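Local coordinates for nitrite oxidoreductase subunit A (Kuenenia stuttgartiensis, PDB 7B04), which belongs to the molybdopterin oxidoreductase family and carries an iron/sulfur cluster, a molybdenum atom and two MD1 groups, at residues K300-T305 and P520-Y525; A344-P349 and E509-D514; F555-H560 and P807-W812. One frame throughout, in Å; residues are numbered along the deposited sequence.

Overall arrangement
All three contacts reach one parallel sheet, its five strands ordered 346-347, 329-332, 301-304, 521-525, 558-561. Contact 1 lies at its middle, pairing the third and fourth strands; contact 2 brings helix 505-517 against strand 346-347, outermost within this chain, and contact 3 sets a loop against strand 558-561 at the other end. Contacts 1 and 2 have centres about 11 Å apart and share a core in which Ile303 CD1 lies 3.6 Å from Leu511 CD1. Contact 3 is also about 11 Å from contact 1, centre to centre, and Ile523 O probably bonds His560 N at 2.8 Å. Contact 1 reaches MD1 directly through Thr305, whereas the side chains of Ile348 and His560 are about 8 and 11 Å from bound MD1.

Contact 1 (K300-T305 and P520-Y525); sequences KLLIQT and PVAIHY. With MD1 (phosphoric acid 4-(2-amino-4-oxo-3,4,5,6,-tetrahydro-pteridin-6-yl)-2-hydroxy-3,4-dimercapto-but-3-en-yl ester guanylate ester), chain C.
Leu301-Gln304 and Val521-Tyr525 run side by side as parallel strands, their axes 4.6 Å apart at closest and inclined by 19°. The amides of Leu301, Ile303 and Thr305 bond to the carbonyls of Pro520, Ala522 and His524, while those of Ala522 and His524 return to Leu301 and Ile303. Pro520 O takes two donors, Lys300 N and Leu301 N; proline suits this start because its carbonyl, not its nitrogen, does the pairing.

Leu301, Ile303, Val521 and Ile523 fill one face. With CG1 of Ile303 anti to its own carbonyl carbon (chi1 -63°), the chain continues to CD1, which meets both Val521 CG1 and Ile523 CG1 at 4.1 Å. Leu301 lies alongside Val521, Leu301 CD2 to Val521 CG2 4.0 Å. These branched residues suit a strand face where Leu511 and Ile515 of helix 505-517 pack on Ile303.

The strand order 3-2-1-4-5, all parallel, is that of a Rossmann-like sheet. Strands 301-304 and 521-525, first and fourth along the chain, are neighbours at the switch point, at whose carboxyl end such folds commonly bind nucleotides. Accordingly, Thr305 O receives a weak bond from the guanine amino group of MD1, N2, at 2.5 Å and a bent 129°.

On the other face, the methyl of Ala522 meets Leu302, Leu302 CD1 to Ala522 CB 3.8 Å. Gln304 and His524 share this face; His524 ND1 bonds to Trp562, and Val320 of helix 314-321 packs on Leu302 and Gln304. At the carboxyl end the Tyr525 hydroxyl turns away to His280 and Ser559.

Contact 2 (A344-P349 and E509-D514); sequences ADYWIP and ERLAKD
Tyr346 and Arg510 make the stacking part of this contact. The guanidinium lies flat on one face of the ring, the two planes only 11° apart and their centres separated by 4.3 Å. The cation sits off-centre: NE is displaced toward the rim, whereas Arg510 CD stands almost over the middle, 4.1 Å from the centroid of the Tyr346 ring, as a CH-pi contact. An arginine suits this place because its chain, extended from CG to NE, offers methylene and flat charged group to the same ring. The guanidinium is also anchored beyond the ring, with NH2 bonded to Thr160 of subunit B.

The polar part is a tip-to-tip meeting in which Tyr346 OH donates to Asp514 OD2. The modelled separation of these two oxygens is doubtful in length, and the ring and carboxylate planes are turned 43° apart. Arg510 and Asp514 stand one helical turn apart, so a single tyrosine can engage both.

Apolar contacts complete the set. Leu511 divides its branches, Leu511 CD1 lying 4.4 Å from Tyr346 CZ and Leu511 CD2 lying 3.9 Å from Ile348 CD1, where the leucine and isoleucine side chains cross at about a right angle.

Helix 505-517 thus packs on strands 346-347 and 301-304 of the parallel sheet, with Val331 of the intervening strand 329-332 touching Tyr346 and Ile348, while a strand of subunit B pairs antiparallel with Tyr346 and Trp347 and continues the sheet.

Contact 3 (F555-H560 and P807-W812); sequences FGSGSH and PRHPFW
Phe555 and His809 come nearest in backbone, CA to CA 6.5 Å, where the chain leading into strand 558-561 passes a loop without regular structure. That strand is outermost within this chain in the Rossmann-like parallel sheet, and the loop closes with a type II beta turn from His809 to Trp812 just before helix 812-816. Pro810, fixed near the phi wanted at the turn's second position, suits it well. Phe811 takes the third position and is the N-cap of the helix.

The Phe555 ring is held between Pro807 and Trp812. Its CE1 edge faces Pro807, with the carbonyl O near the ring plane at 3.4 Å and Pro807 CB 3.9 Å from Phe555 CE1. CE2 of the same ring lies 3.5 Å from Trp812 NE1; the phenyl and the five-membered ring of the indole meet obliquely, planes 47° apart. A broad apolar ring can thus serve both neighbours, and Ile399 of subunit B packs on it too.

His809, whose CG stands anti to the backbone N (chi1 -166°), projects its ring into the bend at Gly556-Gly558. Gly556 and Gly558 both have positive phi, and at Gly558 a beta-carbon would run into His560 NE2. The hydroxyl of Ser557 bonds to Tyr554 O, while His560 ND1 bonds to Ser289. The His560 and His809 rings meet rim to rim, planes 60° apart. Near the plane of the His560 ring, Pro810 CG comes within 3.5 Å of its CE1.

Contact 1 (K300-T305 and P520-Y525)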
loop_
_atom_site.group_PDB
_atom_site.type_symbol
_atom_site.label_atom_id
_atom_site.label_comp_id
_atom_site.label_asym_id
_atom_site.label_seq_id
_atom_site.Cartn_x
_atom_site.Cartn_y
_atom_site.Cartn_z
ATOM N N LYS B 300 -1.729 -8.328 -26.247
ATOM C CA LYS B 300 -1.204 -9.686 -26.323
ATOM C C LYS B 300 0.301 -9.798 -26.111
ATOM O O LYS B 300 0.774 -10.881 -25.756
ATOM C CB LYS B 300 -1.588 -10.325 -27.666
ATOM C CG LYS B 300 -3.098 -10.429 -27.839
ATOM C CD LYS B 300 -3.728 -11.172 -26.661
ATOM C CE LYS B 300 -5.248 -11.216 -26.760
ATOM N NZ LYS B 300 -5.874 -11.845 -25.560
ATOM N N LEU B 301 1.072 -8.737 -26.346
ATOM C CA LEU B 301 2.430 -8.645 -25.813
ATOM C C LEU B 301 2.548 -7.287 -25.146
ATOM O O LEU B 301 2.556 -6.251 -25.821
ATOM C CB LEU B 301 3.506 -8.820 -26.883
ATOM C CG LEU B 301 4.895 -8.524 -26.295
ATOM C CD1 LEU B 301 5.526 -9.758 -25.676
ATOM C CD2 LEU B 301 5.827 -7.915 -27.330
ATOM N N LEU B 302 2.652 -7.307 -23.827
ATOM C CA LEU B 302 2.612 -6.112 -23.004
ATOM C C LEU B 302 3.986 -5.859 -22.396
ATOM O O LEU B 302 4.499 -6.700 -21.653
ATOM C CB LEU B 302 1.551 -6.275 -21.926
ATOM C CG LEU B 302 1.515 -5.100 -20.991
ATOM C CD1 LEU B 302 1.237 -3.938 -21.864
ATOM C CD2 LEU B 302 0.356 -5.344 -20.137
ATOM N N ILE B 303 4.550 -4.685 -22.671
ATOM C CA ILE B 303 5.911 -4.344 -22.271
ATOM C C ILE B 303 5.870 -3.261 -21.202
ATOM O O ILE B 303 5.160 -2.258 -21.346
ATOM C CB ILE B 303 6.747 -3.894 -23.482
ATOM C CG1 ILE B 303 6.886 -5.040 -24.489
ATOM C CG2 ILE B 303 8.119 -3.398 -23.040
ATOM C CD1 ILE B 303 7.352 -4.597 -25.853
ATOM N N GLN B 304 6.646 -3.464 -20.137
ATOM C CA GLN B 304 6.699 -2.565 -18.990
ATOM C C GLN B 304 8.154 -2.177 -18.778
ATOM O O GLN B 304 9.000 -3.050 -18.562
ATOM C CB GLN B 304 6.139 -3.239 -17.726
ATOM C CG GLN B 304 4.630 -3.148 -17.547
ATOM C CD GLN B 304 4.060 -4.351 -16.812
ATOM O OE1 GLN B 304 4.529 -5.477 -16.983
ATOM N NE2 GLN B 304 3.052 -4.115 -15.980
ATOM N N THR B 305 8.454 -0.879 -18.852
ATOM C CA THR B 305 9.844 -0.422 -18.790
ATOM C C THR B 305 10.185 0.357 -17.521
ATOM O O THR B 305 11.179 0.050 -16.873
ATOM C CB THR B 305 10.190 0.382 -20.069
ATOM O OG1 THR B 305 11.614 0.523 -20.201
ATOM C CG2 THR B 305 9.550 1.745 -20.083
ATOM N N PRO B 520 -1.888 -6.960 -30.678
ATOM C CA PRO B 520 -1.359 -5.643 -30.324
ATOM C C PRO B 520 -0.193 -5.701 -29.367
ATOM O O PRO B 520 -0.117 -6.571 -28.493
ATOM C CB PRO B 520 -2.554 -4.979 -29.628
ATOM C CG PRO B 520 -3.756 -5.750 -30.078
ATOM C CD PRO B 520 -3.222 -7.143 -30.089
ATOM N N VAL B 521 0.750 -4.791 -29.575
ATOM C CA VAL B 521 1.909 -4.620 -28.710
ATOM C C VAL B 521 1.730 -3.289 -27.993
ATOM O O VAL B 521 1.376 -2.283 -28.626
ATOM C CB VAL B 521 3.222 -4.648 -29.513
ATOM C CG1 VAL B 521 4.382 -4.080 -28.694
ATOM C CG2 VAL B 521 3.528 -6.058 -29.988
ATOM N N ALA B 522 1.959 -3.283 -26.683
ATOM C CA ALA B 522 1.840 -2.063 -25.900
ATOM C C ALA B 522 3.054 -1.917 -24.999
ATOM O O ALA B 522 3.474 -2.876 -24.342
ATOM C CB ALA B 522 0.564 -2.062 -25.050
ATOM N N ILE B 523 3.623 -0.714 -24.993
ATOM C CA ILE B 523 4.745 -0.366 -24.134
ATOM C C ILE B 523 4.216 0.561 -23.054
ATOM O O ILE B 523 3.638 1.613 -23.356
ATOM C CB ILE B 523 5.887 0.297 -24.919
ATOM C CG1 ILE B 523 6.349 -0.617 -26.049
ATOM C CG2 ILE B 523 7.042 0.614 -23.991
ATOM C CD1 ILE B 523 7.264 0.049 -27.047
ATOM N N HIS B 524 4.409 0.174 -21.801
ATOM C CA HIS B 524 3.952 0.957 -20.665
ATOM C C HIS B 524 5.143 1.379 -19.824
ATOM O O HIS B 524 6.065 0.589 -19.583
ATOM C CB HIS B 524 2.946 0.179 -19.825
ATOM C CG HIS B 524 1.623 0.009 -20.501
ATOM N ND1 HIS B 524 0.574 0.883 -20.325
ATOM C CD2 HIS B 524 1.199 -0.905 -21.401
ATOM C CE1 HIS B 524 -0.453 0.492 -21.057
ATOM N NE2 HIS B 524 -0.099 -0.594 -21.721
ATOM N N TYR B 525 5.107 2.630 -19.377
ATOM C CA TYR B 525 6.198 3.204 -18.614
ATOM C C TYR B 525 5.651 4.204 -17.617
ATOM O O TYR B 525 4.477 4.576 -17.650
ATOM C CB TYR B 525 7.223 3.901 -19.507
ATOM C CG TYR B 525 6.675 4.663 -20.683
ATOM C CD1 TYR B 525 6.358 4.009 -21.863
ATOM C CD2 TYR B 525 6.526 6.044 -20.637
ATOM C CE1 TYR B 525 5.878 4.695 -22.944
ATOM C CE2 TYR B 525 6.047 6.744 -21.728
ATOM C CZ TYR B 525 5.726 6.064 -22.874
ATOM O OH TYR B 525 5.250 6.762 -23.953
HETATM P PB MD1 C . 5.796 4.497 -10.998
HETATM O O3B MD1 C . 7.255 5.066 -10.488
HETATM O O1B MD1 C . 5.785 2.989 -10.916
HETATM O O2B MD1 C . 5.563 4.925 -12.426
HETATM O O3A MD1 C . 4.617 5.120 -10.024
HETATM C C10 MD1 C . 4.312 6.488 -10.059
HETATM C C11 MD1 C . 2.789 6.670 -9.800
HETATM O O11 MD1 C . 2.392 5.510 -8.766
HETATM C C12 MD1 C . 2.541 7.940 -9.447
HETATM S S12 MD1 C . 3.485 9.269 -10.247
HETATM C C13 MD1 C . 1.472 8.440 -8.438
HETATM S S13 MD1 C . 1.382 10.237 -8.199
HETATM C C14 MD1 C . 0.598 7.623 -7.642
HETATM N N15 MD1 C . 1.586 6.858 -6.636
HETATM C C16 MD1 C . 0.981 5.761 -5.998
HETATM C C15 MD1 C . 1.231 5.434 -4.569
HETATM O O14 MD1 C . 1.956 6.110 -3.919
HETATM N N17 MD1 C . 0.558 4.251 -3.966
HETATM C C17 MD1 C . -0.386 3.372 -4.819
HETATM N N16 MD1 C . -1.038 2.222 -4.222
HETATM N N18 MD1 C . -0.639 3.701 -6.272
HETATM C C20 MD1 C . 0.002 4.844 -6.870
HETATM N N8 MD1 C . -0.197 5.193 -8.220
HETATM C C7 MD1 C . -0.401 6.776 -8.386
HETATM P PA MD1 C . 8.432 4.143 -9.795
HETATM O O1A MD1 C . 9.392 5.062 -9.082
HETATM O O2A MD1 C . 7.786 3.203 -8.806
HETATM O "O5'" MD1 C . 9.264 3.267 -10.916
HETATM C "C5'" MD1 C . 8.751 2.040 -11.340
HETATM C "C4'" MD1 C . 9.901 1.008 -11.610
HETATM O "O4'" MD1 C . 10.976 1.569 -12.593
HETATM C "C1'" MD1 C . 12.313 1.151 -11.920
HETATM N N9 MD1 C . 13.451 1.991 -12.376
HETATM C C4 MD1 C . 13.885 1.889 -13.628
HETATM N N3 MD1 C . 13.436 1.047 -14.774
HETATM C C2 MD1 C . 14.112 1.149 -16.066
HETATM N N2 MD1 C . 13.673 0.330 -17.181
HETATM N N1 MD1 C . 15.216 2.063 -16.232
HETATM C C6 MD1 C . 15.642 2.866 -15.128
HETATM O O6 MD1 C . 16.545 3.620 -15.257
HETATM C C5 MD1 C . 14.927 2.753 -13.775
HETATM N N7 MD1 C . 15.116 3.370 -12.612
HETATM C C8 MD1 C . 14.205 2.904 -11.734
HETATM C "C2'" MD1 C . 12.054 1.348 -10.691
HETATM O "O2'" MD1 C . 12.998 0.634 -9.842
HETATM C "C3'" MD1 C . 10.522 0.729 -10.525
HETATM O "O3'" MD1 C . 10.585 -0.717 -10.368
#

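Contact 2 (A344-P349 and E509-D514)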
loop_
_atom_site.group_PDB
_atom_site.type_symbol
_atom_site.label_atom_id
_atom_site.label_comp_id
_atom_site.label_asym_id
_atom_site.label_seq_id
_atom_site.Cartn_x
_atom_site.Cartn_y
_atom_site.Cartn_z
ATOM N N ALA B 344 5.922 -11.196 -15.386
ATOM C CA ALA B 344 6.521 -11.125 -16.709
ATOM C C ALA B 344 6.855 -12.513 -17.235
ATOM O O ALA B 344 7.240 -13.411 -16.480
ATOM C CB ALA B 344 7.786 -10.268 -16.666
ATOM N N ASP B 345 6.703 -12.678 -18.551
ATOM C CA ASP B 345 7.162 -13.894 -19.211
ATOM C C ASP B 345 8.680 -13.989 -19.180
ATOM O O ASP B 345 9.233 -15.091 -19.073
ATOM C CB ASP B 345 6.650 -13.921 -20.652
ATOM C CG ASP B 345 5.278 -14.557 -20.777
ATOM O OD1 ASP B 345 5.197 -15.796 -20.894
ATOM O OD2 ASP B 345 4.276 -13.815 -20.742
ATOM N N TYR B 346 9.364 -12.851 -19.282
ATOM C CA TYR B 346 10.818 -12.797 -19.182
ATOM C C TYR B 346 11.214 -11.407 -18.707
ATOM O O TYR B 346 10.702 -10.407 -19.219
ATOM C CB TYR B 346 11.491 -13.141 -20.520
ATOM C CG TYR B 346 10.926 -12.453 -21.747
ATOM C CD1 TYR B 346 9.760 -12.907 -22.352
ATOM C CD2 TYR B 346 11.582 -11.373 -22.325
ATOM C CE1 TYR B 346 9.251 -12.291 -23.479
ATOM C CE2 TYR B 346 11.080 -10.751 -23.454
ATOM C CZ TYR B 346 9.918 -11.215 -24.027
ATOM O OH TYR B 346 9.418 -10.595 -25.150
ATOM N N TRP B 347 12.111 -11.350 -17.726
ATOM C CA TRP B 347 12.546 -10.096 -17.124
ATOM C C TRP B 347 13.882 -9.666 -17.715
ATOM O O TRP B 347 14.834 -10.453 -17.746
ATOM C CB TRP B 347 12.670 -10.237 -15.606
ATOM C CG TRP B 347 13.365 -9.082 -14.944
ATOM C CD1 TRP B 347 12.994 -7.770 -14.989
ATOM C CD2 TRP B 347 14.551 -9.136 -14.141
ATOM N NE1 TRP B 347 13.874 -7.003 -14.262
ATOM C CE2 TRP B 347 14.839 -7.818 -13.732
ATOM C CE3 TRP B 347 15.397 -10.169 -13.727
ATOM C CZ2 TRP B 347 15.936 -7.507 -12.933
ATOM C CZ3 TRP B 347 16.485 -9.858 -12.931
ATOM C CH2 TRP B 347 16.744 -8.539 -12.542
ATOM N N ILE B 348 13.944 -8.422 -18.182
ATOM C CA ILE B 348 15.152 -7.874 -18.797
ATOM C C ILE B 348 15.851 -6.942 -17.814
ATOM O O ILE B 348 15.401 -5.803 -17.620
ATOM C CB ILE B 348 14.825 -7.138 -20.106
ATOM C CG1 ILE B 348 14.181 -8.089 -21.114
ATOM C CG2 ILE B 348 16.083 -6.511 -20.694
ATOM C CD1 ILE B 348 13.590 -7.390 -22.319
ATOM N N PRO B 349 16.930 -7.374 -17.163
ATOM C CA PRO B 349 17.718 -6.438 -16.356
ATOM C C PRO B 349 18.357 -5.379 -17.241
ATOM O O PRO B 349 18.685 -5.624 -18.404
ATOM C CB PRO B 349 18.778 -7.332 -15.698
ATOM C CG PRO B 349 18.217 -8.718 -15.783
ATOM C CD PRO B 349 17.439 -8.752 -17.061
ATOM N N GLU B 509 17.060 -9.488 -28.475
ATOM C CA GLU B 509 16.589 -10.054 -29.732
ATOM C C GLU B 509 15.252 -10.760 -29.545
ATOM O O GLU B 509 14.449 -10.824 -30.483
ATOM C CB GLU B 509 17.631 -11.021 -30.301
ATOM N N ARG B 510 15.010 -11.313 -28.355
ATOM C CA ARG B 510 13.727 -11.951 -28.080
ATOM C C ARG B 510 12.604 -10.925 -28.041
ATOM O O ARG B 510 11.520 -11.163 -28.585
ATOM C CB ARG B 510 13.802 -12.714 -26.757
ATOM C CG ARG B 510 12.590 -13.562 -26.433
ATOM C CD ARG B 510 12.801 -14.289 -25.115
ATOM N NE ARG B 510 11.676 -15.148 -24.759
ATOM C CZ ARG B 510 11.631 -15.893 -23.661
ATOM N NH1 ARG B 510 10.571 -16.648 -23.410
ATOM N NH2 ARG B 510 12.648 -15.881 -22.810
ATOM N N LEU B 511 12.846 -9.775 -27.408
ATOM C CA LEU B 511 11.839 -8.720 -27.398
ATOM C C LEU B 511 11.691 -8.110 -28.782
ATOM O O LEU B 511 10.576 -7.791 -29.212
ATOM C CB LEU B 511 12.199 -7.644 -26.378
ATOM C CG LEU B 511 11.124 -6.573 -26.196
ATOM C CD1 LEU B 511 9.796 -7.222 -25.841
ATOM C CD2 LEU B 511 11.532 -5.564 -25.136
ATOM N N ALA B 512 12.812 -7.939 -29.489
ATOM C CA ALA B 512 12.760 -7.389 -30.837
ATOM C C ALA B 512 11.906 -8.270 -31.734
ATOM O O ALA B 512 11.097 -7.771 -32.524
ATOM C CB ALA B 512 14.170 -7.240 -31.408
ATOM N N LYS B 513 12.062 -9.588 -31.621
ATOM C CA LYS B 513 11.220 -10.458 -32.425
ATOM C C LYS B 513 9.771 -10.383 -31.967
ATOM O O LYS B 513 8.885 -10.107 -32.781
ATOM C CB LYS B 513 11.739 -11.894 -32.356
ATOM C CG LYS B 513 11.084 -12.843 -33.342
ATOM C CD LYS B 513 11.788 -14.190 -33.412
ATOM C CE LYS B 513 11.175 -15.060 -34.502
ATOM N NZ LYS B 513 11.363 -14.459 -35.853
ATOM N N ASP B 514 9.535 -10.433 -30.649
ATOM C CA ASP B 514 8.164 -10.458 -30.140
ATOM C C ASP B 514 7.371 -9.246 -30.607
ATOM O O ASP B 514 6.198 -9.371 -30.981
ATOM C CB ASP B 514 8.160 -10.550 -28.612
ATOM C CG ASP B 514 8.404 -11.964 -28.112
ATOM O OD1 ASP B 514 8.044 -12.921 -28.830
ATOM O OD2 ASP B 514 8.954 -12.116 -27.000
#

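Contact 3 (F555-H560 and P807-W812)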
loop_
_atom_site.group_PDB
_atom_site.type_symbol
_atom_site.label_atom_id
_atom_site.label_comp_id
_atom_site.label_asym_id
_atom_site.label_seq_id
_atom_site.Cartn_x
_atom_site.Cartn_y
_atom_site.Cartn_z
ATOM N N PHE B 555 -6.942 -0.857 -30.212
ATOM C CA PHE B 555 -7.211 -1.369 -28.874
ATOM C C PHE B 555 -6.159 -2.390 -28.456
ATOM O O PHE B 555 -5.817 -3.299 -29.218
ATOM C CB PHE B 555 -8.606 -1.992 -28.824
ATOM C CG PHE B 555 -9.719 -0.998 -28.998
ATOM C CD1 PHE B 555 -10.103 -0.177 -27.950
ATOM C CD2 PHE B 555 -10.382 -0.884 -30.209
ATOM C CE1 PHE B 555 -11.126 0.740 -28.106
ATOM C CE2 PHE B 555 -11.408 0.030 -30.371
ATOM C CZ PHE B 555 -11.780 0.843 -29.317
ATOM N N GLY B 556 -5.641 -2.229 -27.239
ATOM C CA GLY B 556 -4.604 -3.093 -26.717
ATOM C C GLY B 556 -3.195 -2.711 -27.106
ATOM O O GLY B 556 -2.252 -3.423 -26.735
ATOM N N SER B 557 -3.019 -1.622 -27.841
ATOM C CA SER B 557 -1.733 -1.212 -28.381
ATOM C C SER B 557 -1.338 0.139 -27.783
ATOM O O SER B 557 -1.976 0.643 -26.857
ATOM C CB SER B 557 -1.787 -1.169 -29.908
ATOM O OG SER B 557 -2.610 -0.109 -30.361
ATOM N N GLY B 558 -0.250 0.697 -28.290
ATOM C CA GLY B 558 0.168 2.042 -27.956
ATOM C C GLY B 558 1.410 2.054 -27.083
ATOM O O GLY B 558 1.900 1.025 -26.615
ATOM N N SER B 559 1.918 3.263 -26.873
ATOM C CA SER B 559 3.007 3.509 -25.938
ATOM C C SER B 559 2.526 4.553 -24.943
ATOM O O SER B 559 2.219 5.687 -25.327
ATOM C CB SER B 559 4.263 3.962 -26.682
ATOM O OG SER B 559 5.312 4.295 -25.795
ATOM N N HIS B 560 2.464 4.174 -23.668
ATOM C CA HIS B 560 1.729 4.938 -22.671
ATOM C C HIS B 560 2.560 5.155 -21.417
ATOM O O HIS B 560 3.336 4.284 -21.013
ATOM C CB HIS B 560 0.417 4.233 -22.308
ATOM C CG HIS B 560 -0.418 3.871 -23.497
ATOM N ND1 HIS B 560 -1.075 4.814 -24.259
ATOM C CD2 HIS B 560 -0.697 2.671 -24.060
ATOM C CE1 HIS B 560 -1.722 4.211 -25.240
ATOM N NE2 HIS B 560 -1.511 2.911 -25.141
ATOM N N PRO B 807 -13.415 1.822 -23.955
ATOM C CA PRO B 807 -11.990 1.748 -23.643
ATOM C C PRO B 807 -11.305 2.926 -24.305
ATOM O O PRO B 807 -10.883 2.805 -25.461
ATOM C CB PRO B 807 -11.551 0.404 -24.251
ATOM C CG PRO B 807 -12.830 -0.319 -24.590
ATOM C CD PRO B 807 -13.773 0.786 -24.941
ATOM N N ARG B 808 -11.212 4.072 -23.624
ATOM C CA ARG B 808 -10.588 5.226 -24.256
ATOM C C ARG B 808 -9.158 4.890 -24.625
ATOM O O ARG B 808 -8.329 4.587 -23.761
ATOM C CB ARG B 808 -10.600 6.457 -23.355
ATOM C CG ARG B 808 -9.667 7.537 -23.915
ATOM C CD ARG B 808 -9.514 8.756 -23.029
ATOM N NE ARG B 808 -9.115 8.414 -21.667
ATOM C CZ ARG B 808 -7.861 8.194 -21.287
ATOM N NH1 ARG B 808 -6.871 8.268 -22.167
ATOM N NH2 ARG B 808 -7.598 7.893 -20.023
ATOM N N HIS B 809 -8.885 4.937 -25.922
ATOM C CA HIS B 809 -7.570 4.680 -26.466
ATOM C C HIS B 809 -7.115 5.918 -27.223
ATOM O O HIS B 809 -7.823 6.368 -28.141
ATOM C CB HIS B 809 -7.614 3.465 -27.382
ATOM C CG HIS B 809 -6.269 2.922 -27.718
ATOM N ND1 HIS B 809 -5.221 2.928 -26.823
ATOM C CD2 HIS B 809 -5.792 2.369 -28.854
ATOM C CE1 HIS B 809 -4.158 2.395 -27.395
ATOM N NE2 HIS B 809 -4.478 2.043 -28.626
ATOM N N PRO B 810 -5.964 6.500 -26.892
ATOM C CA PRO B 810 -5.537 7.723 -27.578
ATOM C C PRO B 810 -5.201 7.453 -29.036
ATOM O O PRO B 810 -4.655 6.404 -29.384
ATOM C CB PRO B 810 -4.297 8.159 -26.787
ATOM C CG PRO B 810 -3.792 6.901 -26.160
ATOM C CD PRO B 810 -5.004 6.070 -25.863
ATOM N N PHE B 811 -5.570 8.410 -29.893
ATOM C CA PHE B 811 -5.291 8.394 -31.327
ATOM C C PHE B 811 -6.095 7.337 -32.071
ATOM O O PHE B 811 -5.749 6.981 -33.202
ATOM C CB PHE B 811 -3.797 8.210 -31.624
ATOM C CG PHE B 811 -2.902 9.014 -30.733
ATOM C CD1 PHE B 811 -3.015 10.392 -30.679
ATOM C CD2 PHE B 811 -1.945 8.390 -29.952
ATOM C CE1 PHE B 811 -2.192 11.133 -29.859
ATOM C CE2 PHE B 811 -1.119 9.127 -29.131
ATOM C CZ PHE B 811 -1.244 10.499 -29.084
ATOM N N TRP B 812 -7.165 6.824 -31.462
ATOM C CA TRP B 812 -8.027 5.881 -32.169
ATOM C C TRP B 812 -8.666 6.534 -33.389
ATOM O O TRP B 812 -8.634 5.977 -34.493
ATOM C CB TRP B 812 -9.096 5.340 -31.220
ATOM C CG TRP B 812 -10.046 4.403 -31.887
ATOM C CD1 TRP B 812 -9.890 3.059 -32.056
ATOM C CD2 TRP B 812 -11.299 4.741 -32.493
ATOM N NE1 TRP B 812 -10.971 2.536 -32.724
ATOM C CE2 TRP B 812 -11.850 3.549 -33.003
ATOM C CE3 TRP B 812 -12.009 5.935 -32.650
ATOM C CZ2 TRP B 812 -13.078 3.517 -33.660
ATOM C CZ3 TRP B 812 -13.227 5.901 -33.301
ATOM C CH2 TRP B 812 -13.750 4.701 -33.798
#